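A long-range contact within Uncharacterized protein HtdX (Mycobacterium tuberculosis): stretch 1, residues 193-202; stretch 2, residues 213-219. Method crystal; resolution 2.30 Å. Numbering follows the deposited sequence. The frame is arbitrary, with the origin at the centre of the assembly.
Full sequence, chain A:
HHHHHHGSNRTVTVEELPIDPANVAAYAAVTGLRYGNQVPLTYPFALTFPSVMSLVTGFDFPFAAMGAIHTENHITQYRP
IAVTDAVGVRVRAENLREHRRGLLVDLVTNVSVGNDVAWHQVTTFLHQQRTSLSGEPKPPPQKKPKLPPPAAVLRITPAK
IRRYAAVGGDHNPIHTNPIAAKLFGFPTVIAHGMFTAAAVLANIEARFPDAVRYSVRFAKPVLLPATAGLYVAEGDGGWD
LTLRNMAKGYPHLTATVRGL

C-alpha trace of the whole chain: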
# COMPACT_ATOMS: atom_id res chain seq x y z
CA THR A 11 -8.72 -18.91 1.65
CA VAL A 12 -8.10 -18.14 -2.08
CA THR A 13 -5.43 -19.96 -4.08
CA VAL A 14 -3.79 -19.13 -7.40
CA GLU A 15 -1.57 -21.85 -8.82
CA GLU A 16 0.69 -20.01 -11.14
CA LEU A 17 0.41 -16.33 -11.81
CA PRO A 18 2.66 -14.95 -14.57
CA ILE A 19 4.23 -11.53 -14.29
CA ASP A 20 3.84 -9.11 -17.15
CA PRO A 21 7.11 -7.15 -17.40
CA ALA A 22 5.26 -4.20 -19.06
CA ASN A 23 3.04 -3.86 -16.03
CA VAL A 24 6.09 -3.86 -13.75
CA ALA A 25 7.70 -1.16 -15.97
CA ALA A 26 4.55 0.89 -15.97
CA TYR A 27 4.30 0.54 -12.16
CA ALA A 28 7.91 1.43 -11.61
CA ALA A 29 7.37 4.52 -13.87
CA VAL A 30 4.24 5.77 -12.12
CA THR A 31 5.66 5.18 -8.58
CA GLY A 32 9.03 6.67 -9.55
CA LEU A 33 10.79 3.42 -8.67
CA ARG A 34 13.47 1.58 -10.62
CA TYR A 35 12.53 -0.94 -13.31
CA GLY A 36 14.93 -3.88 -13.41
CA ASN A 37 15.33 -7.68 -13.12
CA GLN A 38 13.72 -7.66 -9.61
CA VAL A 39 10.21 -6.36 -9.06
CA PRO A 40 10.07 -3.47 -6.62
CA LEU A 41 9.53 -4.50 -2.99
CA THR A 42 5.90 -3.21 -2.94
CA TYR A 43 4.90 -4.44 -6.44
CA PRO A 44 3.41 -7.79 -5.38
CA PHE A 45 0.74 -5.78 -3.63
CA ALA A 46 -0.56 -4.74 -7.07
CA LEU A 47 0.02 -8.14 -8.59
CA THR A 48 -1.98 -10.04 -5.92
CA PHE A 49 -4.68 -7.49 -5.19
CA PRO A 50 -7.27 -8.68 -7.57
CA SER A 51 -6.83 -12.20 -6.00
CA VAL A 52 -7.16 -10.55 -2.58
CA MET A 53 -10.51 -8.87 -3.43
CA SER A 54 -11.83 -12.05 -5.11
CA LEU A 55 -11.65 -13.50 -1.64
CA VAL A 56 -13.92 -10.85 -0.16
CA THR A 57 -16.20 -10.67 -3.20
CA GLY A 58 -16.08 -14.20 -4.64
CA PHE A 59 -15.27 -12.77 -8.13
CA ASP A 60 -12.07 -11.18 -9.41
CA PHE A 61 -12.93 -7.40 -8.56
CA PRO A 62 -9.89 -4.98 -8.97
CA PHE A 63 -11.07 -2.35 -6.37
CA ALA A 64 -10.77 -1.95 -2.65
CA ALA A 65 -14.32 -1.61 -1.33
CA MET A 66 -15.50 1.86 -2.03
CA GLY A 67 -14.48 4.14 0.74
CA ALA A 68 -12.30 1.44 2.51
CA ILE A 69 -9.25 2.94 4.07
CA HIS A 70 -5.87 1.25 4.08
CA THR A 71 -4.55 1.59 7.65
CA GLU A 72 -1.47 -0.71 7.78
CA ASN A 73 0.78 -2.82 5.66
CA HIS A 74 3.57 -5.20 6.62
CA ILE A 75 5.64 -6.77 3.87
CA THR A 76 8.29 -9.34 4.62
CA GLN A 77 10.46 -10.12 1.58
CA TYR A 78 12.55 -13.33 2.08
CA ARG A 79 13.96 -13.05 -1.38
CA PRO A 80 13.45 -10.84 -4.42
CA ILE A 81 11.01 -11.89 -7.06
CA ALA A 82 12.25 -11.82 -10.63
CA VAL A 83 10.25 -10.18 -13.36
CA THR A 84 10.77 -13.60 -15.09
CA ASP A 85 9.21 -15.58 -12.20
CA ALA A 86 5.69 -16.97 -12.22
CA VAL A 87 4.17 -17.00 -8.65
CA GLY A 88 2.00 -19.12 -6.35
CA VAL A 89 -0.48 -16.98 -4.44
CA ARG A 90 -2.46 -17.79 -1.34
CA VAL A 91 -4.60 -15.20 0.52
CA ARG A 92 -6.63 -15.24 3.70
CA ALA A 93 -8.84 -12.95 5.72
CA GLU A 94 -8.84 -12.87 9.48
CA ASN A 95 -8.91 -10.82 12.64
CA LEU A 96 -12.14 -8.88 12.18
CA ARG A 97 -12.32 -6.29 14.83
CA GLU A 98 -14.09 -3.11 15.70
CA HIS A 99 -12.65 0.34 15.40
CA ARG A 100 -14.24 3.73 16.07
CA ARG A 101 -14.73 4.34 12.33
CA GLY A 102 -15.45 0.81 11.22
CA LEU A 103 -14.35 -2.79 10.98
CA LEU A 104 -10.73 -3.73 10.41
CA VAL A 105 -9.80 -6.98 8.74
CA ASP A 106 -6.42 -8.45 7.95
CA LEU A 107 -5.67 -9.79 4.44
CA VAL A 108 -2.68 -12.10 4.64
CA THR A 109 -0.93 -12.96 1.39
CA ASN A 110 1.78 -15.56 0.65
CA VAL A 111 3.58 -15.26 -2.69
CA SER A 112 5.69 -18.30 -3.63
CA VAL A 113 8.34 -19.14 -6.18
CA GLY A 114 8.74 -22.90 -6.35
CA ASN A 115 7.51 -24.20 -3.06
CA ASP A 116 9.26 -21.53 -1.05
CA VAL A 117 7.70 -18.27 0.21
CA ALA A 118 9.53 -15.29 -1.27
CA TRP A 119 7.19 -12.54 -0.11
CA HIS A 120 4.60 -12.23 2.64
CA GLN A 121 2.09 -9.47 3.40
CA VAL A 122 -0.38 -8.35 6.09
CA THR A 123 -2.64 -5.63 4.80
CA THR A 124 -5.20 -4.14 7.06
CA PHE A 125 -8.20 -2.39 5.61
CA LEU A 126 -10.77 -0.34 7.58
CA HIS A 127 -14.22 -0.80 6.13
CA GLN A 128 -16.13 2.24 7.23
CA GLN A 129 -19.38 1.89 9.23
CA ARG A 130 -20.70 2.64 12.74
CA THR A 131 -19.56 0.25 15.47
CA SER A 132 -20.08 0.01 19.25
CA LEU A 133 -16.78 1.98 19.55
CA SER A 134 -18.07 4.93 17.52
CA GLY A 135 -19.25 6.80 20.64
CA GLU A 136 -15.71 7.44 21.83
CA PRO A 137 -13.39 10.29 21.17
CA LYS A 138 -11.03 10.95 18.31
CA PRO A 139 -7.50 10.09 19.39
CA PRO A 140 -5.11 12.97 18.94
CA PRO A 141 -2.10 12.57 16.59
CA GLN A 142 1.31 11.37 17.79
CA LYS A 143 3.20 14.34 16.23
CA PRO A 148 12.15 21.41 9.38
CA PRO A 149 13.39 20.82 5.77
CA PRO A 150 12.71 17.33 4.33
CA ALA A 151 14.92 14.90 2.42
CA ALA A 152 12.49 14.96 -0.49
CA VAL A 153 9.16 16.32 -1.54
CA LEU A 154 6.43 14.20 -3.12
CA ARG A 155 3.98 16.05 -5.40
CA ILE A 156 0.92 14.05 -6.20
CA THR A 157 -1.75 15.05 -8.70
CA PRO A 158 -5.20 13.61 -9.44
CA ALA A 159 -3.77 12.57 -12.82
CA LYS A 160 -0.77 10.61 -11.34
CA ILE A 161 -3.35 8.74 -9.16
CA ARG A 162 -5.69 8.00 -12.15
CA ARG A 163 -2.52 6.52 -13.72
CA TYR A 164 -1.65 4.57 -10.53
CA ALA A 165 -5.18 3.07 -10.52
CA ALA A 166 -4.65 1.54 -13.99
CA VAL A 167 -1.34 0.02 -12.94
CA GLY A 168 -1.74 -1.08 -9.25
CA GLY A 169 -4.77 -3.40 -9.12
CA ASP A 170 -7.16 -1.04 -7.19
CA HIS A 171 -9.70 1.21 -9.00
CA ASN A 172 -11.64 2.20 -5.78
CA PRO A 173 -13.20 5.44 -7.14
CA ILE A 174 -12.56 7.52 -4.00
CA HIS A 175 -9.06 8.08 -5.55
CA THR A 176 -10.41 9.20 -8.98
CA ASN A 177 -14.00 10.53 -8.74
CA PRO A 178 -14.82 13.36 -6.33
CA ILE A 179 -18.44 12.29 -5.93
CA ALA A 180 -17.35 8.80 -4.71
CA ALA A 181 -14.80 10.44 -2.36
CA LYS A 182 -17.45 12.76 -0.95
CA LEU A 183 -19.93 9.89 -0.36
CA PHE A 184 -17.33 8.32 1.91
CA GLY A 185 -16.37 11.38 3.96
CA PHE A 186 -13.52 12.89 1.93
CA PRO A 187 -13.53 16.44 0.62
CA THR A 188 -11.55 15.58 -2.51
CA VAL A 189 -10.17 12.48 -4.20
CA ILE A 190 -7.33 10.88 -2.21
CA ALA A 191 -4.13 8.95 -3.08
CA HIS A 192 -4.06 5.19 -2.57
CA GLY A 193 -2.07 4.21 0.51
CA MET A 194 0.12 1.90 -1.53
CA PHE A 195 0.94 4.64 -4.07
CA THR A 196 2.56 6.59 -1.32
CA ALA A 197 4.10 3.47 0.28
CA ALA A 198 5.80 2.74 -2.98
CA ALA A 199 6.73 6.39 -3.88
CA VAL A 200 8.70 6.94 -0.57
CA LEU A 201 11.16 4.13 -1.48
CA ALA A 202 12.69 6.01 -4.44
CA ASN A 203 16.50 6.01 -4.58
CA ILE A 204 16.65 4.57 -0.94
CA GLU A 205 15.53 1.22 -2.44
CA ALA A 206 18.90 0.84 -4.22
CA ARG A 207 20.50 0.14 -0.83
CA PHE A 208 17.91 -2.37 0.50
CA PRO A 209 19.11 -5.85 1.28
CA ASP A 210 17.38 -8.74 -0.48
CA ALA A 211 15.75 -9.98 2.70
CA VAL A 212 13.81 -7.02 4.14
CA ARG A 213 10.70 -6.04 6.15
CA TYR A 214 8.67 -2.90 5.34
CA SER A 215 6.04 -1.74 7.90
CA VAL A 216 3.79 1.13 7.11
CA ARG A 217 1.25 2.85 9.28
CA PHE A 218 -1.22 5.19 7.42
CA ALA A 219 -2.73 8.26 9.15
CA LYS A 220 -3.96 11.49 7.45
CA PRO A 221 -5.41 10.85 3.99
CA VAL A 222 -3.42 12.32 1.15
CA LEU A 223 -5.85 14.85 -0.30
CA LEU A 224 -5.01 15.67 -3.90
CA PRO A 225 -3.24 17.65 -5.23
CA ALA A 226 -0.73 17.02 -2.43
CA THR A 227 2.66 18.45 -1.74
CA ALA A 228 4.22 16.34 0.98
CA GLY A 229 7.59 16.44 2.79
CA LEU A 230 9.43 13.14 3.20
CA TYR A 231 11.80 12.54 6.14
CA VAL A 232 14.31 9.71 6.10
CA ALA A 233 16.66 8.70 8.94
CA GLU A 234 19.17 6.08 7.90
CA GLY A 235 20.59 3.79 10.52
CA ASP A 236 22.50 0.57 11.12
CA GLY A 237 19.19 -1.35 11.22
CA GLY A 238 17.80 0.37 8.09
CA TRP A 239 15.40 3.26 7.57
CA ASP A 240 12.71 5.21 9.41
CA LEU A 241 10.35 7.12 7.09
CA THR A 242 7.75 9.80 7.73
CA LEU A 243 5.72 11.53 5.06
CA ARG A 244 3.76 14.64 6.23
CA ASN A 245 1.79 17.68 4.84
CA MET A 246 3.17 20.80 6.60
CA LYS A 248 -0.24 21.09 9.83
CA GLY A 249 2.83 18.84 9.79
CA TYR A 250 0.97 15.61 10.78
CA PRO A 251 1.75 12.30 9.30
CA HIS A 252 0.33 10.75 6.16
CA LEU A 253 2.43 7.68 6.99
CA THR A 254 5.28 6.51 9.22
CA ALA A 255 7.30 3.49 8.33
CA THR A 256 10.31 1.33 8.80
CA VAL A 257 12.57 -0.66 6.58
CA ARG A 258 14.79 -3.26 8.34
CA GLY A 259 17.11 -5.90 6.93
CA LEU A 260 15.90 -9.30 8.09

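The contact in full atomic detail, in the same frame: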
# COMPACT_ATOMS: atom_id res chain seq x y z
N GLY A 193 -3.11 4.39 -0.46
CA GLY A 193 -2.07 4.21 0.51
C GLY A 193 -0.85 3.59 -0.11
O GLY A 193 0.26 4.02 0.18
N MET A 194 -1.04 2.61 -1.01
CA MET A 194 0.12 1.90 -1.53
C MET A 194 0.81 2.69 -2.65
O MET A 194 1.91 2.34 -3.06
CB MET A 194 -0.26 0.47 -1.99
CG MET A 194 -0.66 -0.44 -0.84
SD MET A 194 0.68 -0.66 0.34
CE MET A 194 1.86 -1.52 -0.70
N PHE A 195 0.18 3.74 -3.20
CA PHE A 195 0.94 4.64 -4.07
C PHE A 195 2.05 5.26 -3.27
O PHE A 195 3.22 5.24 -3.64
CB PHE A 195 0.13 5.77 -4.68
CG PHE A 195 1.01 6.76 -5.42
CD1 PHE A 195 1.49 6.47 -6.69
CD2 PHE A 195 1.47 7.91 -4.78
CE1 PHE A 195 2.38 7.35 -7.37
CE2 PHE A 195 2.35 8.79 -5.44
CZ PHE A 195 2.78 8.52 -6.75
N THR A 196 1.67 5.84 -2.15
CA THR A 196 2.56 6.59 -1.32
C THR A 196 3.58 5.63 -0.69
O THR A 196 4.76 5.95 -0.59
CB THR A 196 1.71 7.45 -0.35
OG1 THR A 196 2.13 8.82 -0.40
CG2 THR A 196 1.76 7.02 0.97
N ALA A 197 3.16 4.40 -0.34
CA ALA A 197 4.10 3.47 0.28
C ALA A 197 5.18 3.10 -0.70
O ALA A 197 6.30 2.83 -0.28
CB ALA A 197 3.43 2.23 0.78
N ALA A 198 4.83 3.06 -1.98
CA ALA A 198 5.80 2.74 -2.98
C ALA A 198 6.65 3.99 -3.23
O ALA A 198 7.87 3.89 -3.18
CB ALA A 198 5.15 2.28 -4.25
N ALA A 199 6.01 5.14 -3.48
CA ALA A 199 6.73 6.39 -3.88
C ALA A 199 7.86 6.81 -2.90
O ALA A 199 8.91 7.28 -3.32
CB ALA A 199 5.74 7.51 -4.05
N VAL A 200 7.67 6.57 -1.60
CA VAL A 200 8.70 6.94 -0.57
C VAL A 200 10.01 6.12 -0.64
O VAL A 200 11.02 6.50 -0.03
CB VAL A 200 8.14 6.88 0.86
CG1 VAL A 200 7.02 7.89 1.02
CG2 VAL A 200 7.72 5.48 1.25
N LEU A 201 10.01 5.03 -1.42
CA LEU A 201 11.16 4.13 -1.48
C LEU A 201 12.16 4.59 -2.54
O LEU A 201 13.20 4.01 -2.65
CB LEU A 201 10.69 2.69 -1.74
CG LEU A 201 9.69 2.08 -0.74
CD1 LEU A 201 9.36 0.62 -1.06
CD2 LEU A 201 10.24 2.19 0.69
N ALA A 202 11.88 5.63 -3.28
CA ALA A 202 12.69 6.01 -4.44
C ALA A 202 14.11 6.31 -4.04
O ALA A 202 14.34 6.98 -3.02
CB ALA A 202 12.10 7.21 -5.15
N ARG A 213 12.08 -6.25 5.64
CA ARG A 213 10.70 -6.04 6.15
C ARG A 213 10.36 -4.55 6.03
O ARG A 213 11.17 -3.66 6.37
CB ARG A 213 10.54 -6.54 7.63
CG ARG A 213 9.09 -6.43 8.21
CD ARG A 213 8.90 -6.93 9.66
N TYR A 214 9.16 -4.27 5.52
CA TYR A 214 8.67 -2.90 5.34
C TYR A 214 7.29 -2.76 6.01
O TYR A 214 6.32 -3.36 5.58
CB TYR A 214 8.62 -2.61 3.82
CG TYR A 214 8.13 -1.22 3.40
CD1 TYR A 214 8.46 -0.07 4.14
CD2 TYR A 214 7.37 -1.06 2.27
CE1 TYR A 214 8.04 1.19 3.74
CE2 TYR A 214 6.95 0.19 1.87
CZ TYR A 214 7.28 1.32 2.61
OH TYR A 214 6.84 2.58 2.21
N SER A 215 7.24 -2.00 7.09
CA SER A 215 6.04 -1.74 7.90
C SER A 215 5.60 -0.31 7.78
O SER A 215 6.35 0.60 8.08
CB SER A 215 6.32 -1.99 9.37
OG SER A 215 6.55 -3.38 9.55
N VAL A 216 4.36 -0.14 7.36
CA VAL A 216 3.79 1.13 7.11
C VAL A 216 2.53 1.28 7.95
O VAL A 216 1.66 0.41 7.98
CB VAL A 216 3.41 1.30 5.61
CG1 VAL A 216 2.73 2.64 5.38
CG2 VAL A 216 4.66 1.22 4.74
N ARG A 217 2.44 2.42 8.57
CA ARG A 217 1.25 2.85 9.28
C ARG A 217 0.67 4.07 8.54
O ARG A 217 1.37 5.07 8.39
CB ARG A 217 1.68 3.22 10.71
CG ARG A 217 0.75 2.83 11.83
CD ARG A 217 -0.61 3.53 11.72
NE ARG A 217 -1.69 2.63 12.16
CZ ARG A 217 -2.99 2.81 11.96
NH1 ARG A 217 -3.45 3.88 11.31
NH2 ARG A 217 -3.84 1.89 12.40
N PHE A 218 -0.59 4.01 8.10
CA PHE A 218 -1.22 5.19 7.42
C PHE A 218 -2.09 6.06 8.36
O PHE A 218 -2.82 5.55 9.18
CB PHE A 218 -2.09 4.76 6.25
CG PHE A 218 -1.33 4.05 5.15
CD1 PHE A 218 -0.55 4.76 4.27
CD2 PHE A 218 -1.44 2.70 5.00
CE1 PHE A 218 0.11 4.16 3.25
CE2 PHE A 218 -0.78 2.04 3.98
CZ PHE A 218 -0.01 2.77 3.08
N ALA A 219 -2.01 7.37 8.24
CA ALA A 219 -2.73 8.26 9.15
C ALA A 219 -3.56 9.25 8.34
O ALA A 219 -4.58 8.86 7.83
CB ALA A 219 -1.78 8.94 10.12

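Where a helix packs across a β-strand, small residues on the helix often allow large side chains from the strand to reach its backbone. The contact between residues 193-202 and 213-219 of HtdX illustrates the principle. The axes of helix 193-199 and strand 213-218 approach to 10.1 Å, their directions 134° apart. From the strand, Tyr-214, Val-216 and Phe-218 alternate toward the helix, and the two aromatic residues supply most of the buried surface on their side.

Gly-193 opens the contact. Its O lies 3.1 Å from CE1 of Phe-218, an approach made possible by the absence of a side chain: an ideal CB here would point toward the strand and sit 3.0 Å from Phe-218 CZ, a clash. Gly-193 O also accepts the helical hydrogen bond from Ala-197 N (3.0 Å). Met-194 directs its CA-to-CB bond away, yet its m, m, m rotamer leaves SD 4.4 Å from Phe-218 CZ. Phe-195 faces away and takes no part. Thr-196, set sideways, brings CG2 to the edge of the Phe-218 ring, 4.0 Å from CE1.

Ala-197 is the hub. Its CB touches Phe-218 CZ at 4.2 Å and Val-216 CG2 at 4.3 Å, while its O accepts the sole hydrogen bond across the contact, from Tyr-214 OH at 2.6 Å. This oxygen lies near the plane of the tyrosine ring, at its edge. The bond gives the buried Tyr-214 hydroxyl an acceptor on the helix backbone.

Ala-198 and Ala-199 point away, and the contact resumes with Val-200, whose CG2 lies 3.2 Å from Tyr-214 OH. Leu-201, within the type I turn from Ala-199 to Ala-202, completes the tyrosine's setting: its CD2 stands over one ring face, 4.0 Å from the centroid of Tyr-214, in a CH-π contact. One aromatic side chain is therefore held by its hydroxyl and packed on a face.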